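Local coordinates for protein citrate lyase, subunit 1 (Methanosaeta concilii, PDB 6HXI) that probably catalyses the ATP-driven conversion of citrate and coenzyme A into acetyl-CoA and oxaloacetate, with ADP and phosphate released, at residues Asn31-Gly36 / Asn48-Thr53. Numbering follows the deposited sequence.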
# COMPACT_ATOMS: atom_id res chain seq x y z
N ASN C 31 71.04 -13.63 -4.93
CA ASN C 31 71.70 -13.53 -6.25
C ASN C 31 71.42 -14.75 -7.12
O ASN C 31 72.16 -15.74 -7.09
CB ASN C 31 73.21 -13.25 -6.16
CG ASN C 31 73.60 -12.03 -5.36
OD1 ASN C 31 74.31 -12.14 -4.37
ND2 ASN C 31 73.14 -10.85 -5.75
N LEU C 32 70.31 -14.68 -7.87
CA LEU C 32 69.83 -15.76 -8.73
C LEU C 32 69.30 -15.21 -10.06
O LEU C 32 68.66 -14.16 -10.11
CB LEU C 32 68.72 -16.56 -8.03
CG LEU C 32 69.06 -17.21 -6.68
CD1 LEU C 32 67.89 -17.13 -5.75
CD2 LEU C 32 69.49 -18.64 -6.86
N ALA C 33 69.57 -15.95 -11.15
CA ALA C 33 69.14 -15.62 -12.49
C ALA C 33 68.68 -16.90 -13.21
O ALA C 33 69.42 -17.89 -13.22
CB ALA C 33 70.28 -14.96 -13.27
N LEU C 34 67.46 -16.88 -13.77
CA LEU C 34 66.93 -18.02 -14.52
C LEU C 34 66.91 -17.71 -16.00
O LEU C 34 66.42 -16.65 -16.40
CB LEU C 34 65.52 -18.44 -14.03
CG LEU C 34 64.95 -19.77 -14.60
CD1 LEU C 34 65.65 -21.00 -14.00
CD2 LEU C 34 63.47 -19.85 -14.41
N VAL C 35 67.43 -18.64 -16.83
CA VAL C 35 67.51 -18.49 -18.28
C VAL C 35 66.61 -19.52 -18.99
O VAL C 35 66.95 -20.70 -19.05
CB VAL C 35 68.98 -18.51 -18.79
CG1 VAL C 35 69.05 -18.42 -20.31
CG2 VAL C 35 69.78 -17.37 -18.17
N GLY C 36 65.48 -19.02 -19.50
CA GLY C 36 64.50 -19.80 -20.25
C GLY C 36 64.71 -19.71 -21.75
O GLY C 36 65.70 -19.10 -22.18
N ASN C 48 70.26 -7.88 -13.13
CA ASN C 48 71.31 -8.41 -12.26
C ASN C 48 72.68 -7.84 -12.62
O ASN C 48 73.40 -8.45 -13.42
CB ASN C 48 71.34 -9.94 -12.29
CG ASN C 48 70.01 -10.60 -12.15
OD1 ASN C 48 69.45 -11.13 -13.13
ND2 ASN C 48 69.46 -10.58 -10.95
N PRO C 49 73.09 -6.69 -12.03
CA PRO C 49 74.41 -6.13 -12.35
C PRO C 49 75.55 -7.01 -11.84
O PRO C 49 76.56 -7.13 -12.53
CB PRO C 49 74.40 -4.75 -11.67
CG PRO C 49 72.97 -4.50 -11.28
CD PRO C 49 72.38 -5.84 -11.04
N TRP C 50 75.34 -7.69 -10.68
CA TRP C 50 76.30 -8.62 -10.05
C TRP C 50 76.87 -9.70 -10.99
O TRP C 50 77.97 -10.19 -10.75
CB TRP C 50 75.68 -9.27 -8.79
CG TRP C 50 74.47 -10.10 -9.06
CD1 TRP C 50 73.16 -9.71 -8.97
CD2 TRP C 50 74.44 -11.49 -9.46
NE1 TRP C 50 72.33 -10.76 -9.29
CE2 TRP C 50 73.08 -11.86 -9.60
CE3 TRP C 50 75.44 -12.45 -9.71
CZ2 TRP C 50 72.69 -13.15 -9.99
CZ3 TRP C 50 75.05 -13.73 -10.10
CH2 TRP C 50 73.69 -14.07 -10.22
N LEU C 51 76.10 -10.09 -12.05
CA LEU C 51 76.48 -11.10 -13.04
C LEU C 51 77.85 -10.82 -13.67
O LEU C 51 78.70 -11.70 -13.72
CB LEU C 51 75.42 -11.19 -14.16
CG LEU C 51 74.09 -11.87 -13.83
CD1 LEU C 51 73.06 -11.56 -14.90
CD2 LEU C 51 74.24 -13.38 -13.71
N LYS C 52 78.04 -9.58 -14.14
CA LYS C 52 79.25 -9.14 -14.84
C LYS C 52 80.52 -9.04 -13.96
O LYS C 52 81.62 -9.15 -14.49
CB LYS C 52 78.98 -7.80 -15.57
CG LYS C 52 77.88 -7.89 -16.64
CD LYS C 52 77.63 -6.57 -17.36
CE LYS C 52 78.43 -6.44 -18.65
NZ LYS C 52 78.17 -5.15 -19.34
N THR C 53 80.36 -8.89 -12.63
CA THR C 53 81.46 -8.71 -11.67
C THR C 53 81.69 -9.86 -10.65
O THR C 53 82.50 -9.70 -9.73
CB THR C 53 81.27 -7.36 -10.93
OG1 THR C 53 79.87 -7.10 -10.73
CG2 THR C 53 81.91 -6.20 -11.66
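The indole of Trp50 is covered on one face by Asn31 and on the other by Leu51. On the first, Asn31 CB sits 3.8 Å from the centroid of the Trp50 six-membered ring and only 15° off the ring normal, a CH-pi contact. On the opposite face Leu51, the next residue in the chain, places its CG near the rim. At the indole's edge runs the backbone of Leu32, whose C atom lies in the ring plane.

Asn31 turns its CG beside the backbone N (chi1 -55°), which carries the amide along the same face toward the five-membered ring; Asn31 ND2 ends 3.4 Å from Trp50 CD1. Amide and ring planes stand 53° apart, so this is a tilted approach, not a flat stack. The first torsion of Trp50 puts CG in the sterically tight well, flanked by both N and C of its own backbone, its benzo end reaching the backbone of 31-36: CZ2 of Trp50 comes 3.5 Å from Leu32 N.

Ala33 points its methyl toward 48-53, where Ala33 CB meets Leu51 CD2 at 4.3 Å. Asn48, which follows the helix 41-47, sits near the same methyl. No hydrogen bond crosses, so the contact rests on van der Waals and CH-pi packing. Pro110 of strand 106-110 touches both Asn31 and Trp50, while Leu32 turns the other way onto helix 8-18. The link from strand 33-35 through helix 41-47 folds back, so that the 50-53 turn lies against the beginning of this outermost strand of a small antiparallel sheet in the ATP-grasp domain.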